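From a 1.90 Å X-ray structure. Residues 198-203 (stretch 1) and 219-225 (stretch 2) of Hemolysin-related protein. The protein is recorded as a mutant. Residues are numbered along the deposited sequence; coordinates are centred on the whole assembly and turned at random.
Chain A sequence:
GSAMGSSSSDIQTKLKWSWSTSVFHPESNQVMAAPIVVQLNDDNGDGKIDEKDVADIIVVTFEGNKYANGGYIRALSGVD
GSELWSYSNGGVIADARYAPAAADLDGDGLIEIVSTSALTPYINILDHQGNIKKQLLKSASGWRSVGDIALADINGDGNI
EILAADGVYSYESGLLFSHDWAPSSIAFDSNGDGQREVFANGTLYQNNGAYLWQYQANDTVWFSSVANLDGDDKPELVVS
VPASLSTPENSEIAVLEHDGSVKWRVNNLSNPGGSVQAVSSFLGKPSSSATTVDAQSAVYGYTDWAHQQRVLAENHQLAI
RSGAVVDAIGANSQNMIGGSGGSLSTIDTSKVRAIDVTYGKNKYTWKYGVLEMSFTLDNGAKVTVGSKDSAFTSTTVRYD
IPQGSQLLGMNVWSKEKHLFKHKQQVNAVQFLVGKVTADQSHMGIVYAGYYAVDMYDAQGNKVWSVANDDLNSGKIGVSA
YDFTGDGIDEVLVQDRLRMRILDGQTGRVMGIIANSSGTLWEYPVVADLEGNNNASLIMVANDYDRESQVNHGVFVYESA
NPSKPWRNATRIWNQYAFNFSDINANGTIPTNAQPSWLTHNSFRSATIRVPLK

Stretch 1, residues 198-203: VFANGT
Stretch 2 219-225: DTVWFSS

Stretch 1 arrives as a strand (198–200) and reverses through a type I' turn from A200 to T203; against it lie T220 and V221, with S224 beside F199. V198, chi1 t, is buried but out of reach. F199 (phi/psi -110/121, chi1 t, chi2 78°) points toward stretch 2, CA 8.4 Å from S224 CA; its buried ring packs obliquely, CE2 4.4 Å from V221 CG1 and CD2 3.7 Å from S224 OG. Serine (-132/162, p) suits its place: one water O lies 2.8 Å from S224 OG and 3.2 Å from F199 O. A200 (-149/121) points away, its N 2.9 Å from T203 O and its O 3.1 Å from T203 N.

N201 makes the one direct hydrogen bond and has the largest covered area. Its left-handed backbone (53/47), which asparagine tolerates, sets CB sideways; chi1 t, chi2 5° bring OD1 2.9 Å from donor V221 N and 3.6 Å from T220 CG2 (T220 -55/135, m). N201 CA lies 4.5 Å from V221 CA and 3.5 Å from V221 O, a CA-H...O contact. A second water lies 2.9 Å from N201 N and 2.8 Å from W222 O; a third, 3.0 Å from N201 ND2 and 2.6 Å from T220 OG1.

G202 (87/-13) must lack CB, which would jam against N201 O and sit 3.4 Å from V221 CG2. Its N lies 3.7 Å from CB of V221 (-87/124, t), apolar, buried and pointing toward stretch 1. T203 (-103/132, m) resumes strand.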

ATOM      1  N   VAL A 198      15.337  -5.858  -2.476  1.00 19.31           N
ATOM      2  CA  VAL A 198      15.556  -4.416  -2.528  1.00 17.25           C
ATOM      3  C   VAL A 198      15.492  -3.980  -3.984  1.00 17.05           C
ATOM      4  O   VAL A 198      16.229  -4.502  -4.830  1.00 19.49           O
ATOM      5  CB  VAL A 198      16.903  -4.022  -1.897  1.00 18.62           C
ATOM      6  CG1 VAL A 198      17.133  -2.526  -2.012  1.00 18.29           C
ATOM      7  CG2 VAL A 198      16.953  -4.437  -0.438  1.00 19.79           C
ATOM      8  N   PHE A 199      14.623  -3.022  -4.280  1.00 16.71           N
ATOM      9  CA  PHE A 199      14.490  -2.473  -5.624  1.00 17.07           C
ATOM     10  C   PHE A 199      15.021  -1.049  -5.628  1.00 18.79           C
ATOM     11  O   PHE A 199      14.515  -0.192  -4.895  1.00 18.33           O
ATOM     12  CB  PHE A 199      13.041  -2.492  -6.102  1.00 18.62           C
ATOM     13  CG  PHE A 199      12.875  -1.984  -7.498  1.00 19.13           C
ATOM     14  CD1 PHE A 199      13.200  -2.784  -8.577  1.00 22.52           C
ATOM     15  CD2 PHE A 199      12.438  -0.691  -7.734  1.00 21.60           C
ATOM     16  CE1 PHE A 199      13.062  -2.318  -9.868  1.00 23.38           C
ATOM     17  CE2 PHE A 199      12.298  -0.218  -9.023  1.00 24.20           C
ATOM     18  CZ  PHE A 199      12.614  -1.030 -10.091  1.00 24.92           C
ATOM     19  N   ALA A 200      16.025  -0.796  -6.465  1.00 21.59           N
ATOM     20  CA  ALA A 200      16.666   0.511  -6.502  1.00 21.19           C
ATOM     21  C   ALA A 200      17.159   0.780  -7.916  1.00 19.67           C
ATOM     22  O   ALA A 200      17.963   0.011  -8.453  1.00 17.60           O
ATOM     23  CB  ALA A 200      17.822   0.582  -5.497  1.00 22.89           C
ATOM     24  N   ASN A 201      16.661   1.861  -8.513  1.00 18.86           N
ATOM     25  CA  ASN A 201      17.105   2.323  -9.825  1.00 17.48           C
ATOM     26  C   ASN A 201      17.022   1.209 -10.866  1.00 18.17           C
ATOM     27  O   ASN A 201      17.944   0.985 -11.654  1.00 18.29           O
ATOM     28  CB  ASN A 201      18.522   2.897  -9.739  1.00 19.21           C
ATOM     29  CG  ASN A 201      18.920   3.675 -10.981  1.00 22.40           C
ATOM     30  OD1 ASN A 201      18.119   3.878 -11.898  1.00 19.84           O
ATOM     31  ND2 ASN A 201      20.166   4.120 -11.010  1.00 24.37           N
ATOM     32  N   GLY A 202      15.888   0.510 -10.875  1.00 16.24           N
ATOM     33  CA  GLY A 202      15.624  -0.498 -11.874  1.00 19.24           C
ATOM     34  C   GLY A 202      16.154  -1.880 -11.558  1.00 20.66           C
ATOM     35  O   GLY A 202      15.767  -2.840 -12.239  1.00 21.04           O
ATOM     36  N   THR A 203      17.017  -2.022 -10.556  1.00 18.57           N
ATOM     37  CA  THR A 203      17.613  -3.310 -10.221  1.00 18.77           C
ATOM     38  C   THR A 203      16.941  -3.893  -8.987  1.00 19.16           C
ATOM     39  O   THR A 203      16.785  -3.201  -7.977  1.00 19.63           O
ATOM     40  CB  THR A 203      19.112  -3.170  -9.963  1.00 19.01           C
ATOM     41  OG1 THR A 203      19.745  -2.592 -11.109  1.00 19.68           O
ATOM     42  CG2 THR A 203      19.737  -4.526  -9.684  1.00 19.41           C
ATOM     43  N   ASP A 219      16.823   6.112 -18.757  1.00 22.49           N
ATOM     44  CA  ASP A 219      17.440   7.050 -17.826  1.00 21.09           C
ATOM     45  C   ASP A 219      17.211   6.484 -16.431  1.00 19.79           C
ATOM     46  O   ASP A 219      16.606   5.420 -16.269  1.00 19.11           O
ATOM     47  CB  ASP A 219      16.851   8.462 -17.977  1.00 19.93           C
ATOM     48  CG  ASP A 219      17.827   9.581 -17.581  1.00 25.30           C
ATOM     49  OD1 ASP A 219      18.775   9.343 -16.795  1.00 23.70           O
ATOM     50  OD2 ASP A 219      17.625  10.721 -18.054  1.00 26.31           O
ATOM     51  N   THR A 220      17.689   7.209 -15.424  1.00 20.03           N
ATOM     52  CA  THR A 220      17.571   6.773 -14.035  1.00 19.68           C
ATOM     53  C   THR A 220      16.119   6.477 -13.680  1.00 16.92           C
ATOM     54  O   THR A 220      15.222   7.265 -13.986  1.00 17.18           O
ATOM     55  CB  THR A 220      18.119   7.862 -13.105  1.00 20.81           C
ATOM     56  OG1 THR A 220      19.481   8.143 -13.447  1.00 21.12           O
ATOM     57  CG2 THR A 220      18.047   7.434 -11.643  1.00 22.03           C
ATOM     58  N   VAL A 221      15.900   5.347 -13.008  1.00 14.63           N
ATOM     59  CA  VAL A 221      14.592   5.011 -12.459  1.00 16.56           C
ATOM     60  C   VAL A 221      14.498   5.627 -11.071  1.00 16.21           C
ATOM     61  O   VAL A 221      15.343   5.364 -10.207  1.00 17.32           O
ATOM     62  CB  VAL A 221      14.378   3.491 -12.400  1.00 17.02           C
ATOM     63  CG1 VAL A 221      13.026   3.170 -11.801  1.00 17.35           C
ATOM     64  CG2 VAL A 221      14.507   2.871 -13.787  1.00 20.35           C
ATOM     65  N   TRP A 222      13.475   6.441 -10.858  1.00 15.02           N
ATOM     66  CA  TRP A 222      13.294   7.172  -9.611  1.00 16.97           C
ATOM     67  C   TRP A 222      12.331   6.383  -8.720  1.00 16.10           C
ATOM     68  O   TRP A 222      12.555   5.179  -8.546  1.00 17.42           O
ATOM     69  CB  TRP A 222      12.875   8.608  -9.927  1.00 17.43           C
ATOM     70  CG  TRP A 222      14.037   9.496 -10.240  1.00 16.13           C
ATOM     71  CD1 TRP A 222      14.864   9.417 -11.318  1.00 15.42           C
ATOM     72  CD2 TRP A 222      14.499  10.603  -9.456  1.00 14.74           C
ATOM     73  NE1 TRP A 222      15.816  10.406 -11.256  1.00 17.43           N
ATOM     74  CE2 TRP A 222      15.610  11.151 -10.124  1.00 15.83           C
ATOM     75  CE3 TRP A 222      14.081  11.182  -8.254  1.00 16.59           C
ATOM     76  CZ2 TRP A 222      16.310  12.250  -9.633  1.00 18.48           C
ATOM     77  CZ3 TRP A 222      14.776  12.280  -7.769  1.00 20.88           C
ATOM     78  CH2 TRP A 222      15.874  12.799  -8.455  1.00 21.04           C
ATOM     79  N   PHE A 223      11.282   6.981  -8.167  1.00 15.59           N
ATOM     80  CA  PHE A 223      10.527   6.341  -7.107  1.00 15.84           C
ATOM     81  C   PHE A 223       9.586   5.281  -7.659  1.00 18.60           C
ATOM     82  O   PHE A 223       9.151   5.327  -8.817  1.00 19.34           O
ATOM     83  CB  PHE A 223       9.753   7.391  -6.310  1.00 15.75           C
ATOM     84  CG  PHE A 223      10.649   8.358  -5.589  1.00 14.82           C
ATOM     85  CD1 PHE A 223      11.244   7.999  -4.393  1.00 18.59           C
ATOM     86  CD2 PHE A 223      10.922   9.609  -6.116  1.00 15.29           C
ATOM     87  CE1 PHE A 223      12.087   8.878  -3.732  1.00 18.32           C
ATOM     88  CE2 PHE A 223      11.768  10.486  -5.455  1.00 18.51           C
ATOM     89  CZ  PHE A 223      12.344  10.116  -4.262  1.00 17.98           C
ATOM     90  N   SER A 224       9.288   4.310  -6.808  1.00 16.43           N
ATOM     91  CA  SER A 224       8.452   3.186  -7.160  1.00 16.93           C
ATOM     92  C   SER A 224       7.411   2.977  -6.073  1.00 17.47           C
ATOM     93  O   SER A 224       7.526   3.490  -4.954  1.00 18.06           O
ATOM     94  CB  SER A 224       9.291   1.913  -7.351  1.00 21.88           C
ATOM     95  OG  SER A 224       9.969   1.582  -6.153  1.00 27.96           O
ATOM     96  N   SER A 225       6.378   2.236  -6.449  1.00 15.26           N
ATOM     97  CA  SER A 225       5.286   1.830  -5.584  1.00 16.79           C
ATOM     98  C   SER A 225       5.056   0.344  -5.804  1.00 20.59           C
ATOM     99  O   SER A 225       5.252  -0.164  -6.909  1.00 21.84           O
ATOM    100  CB  SER A 225       3.985   2.593  -5.910  1.00 16.85           C
ATOM    101  OG  SER A 225       4.160   3.997  -5.851  1.00 19.65           O
TER
HETATM  102  O   HOH W   1      12.726   2.265  -5.947  1.00 18.18           O
HETATM  103  O   HOH W   2      13.959   2.830  -8.108  1.00 19.06           O
HETATM  104  O   HOH W   3      21.241   6.259 -12.862  1.00 29.07           O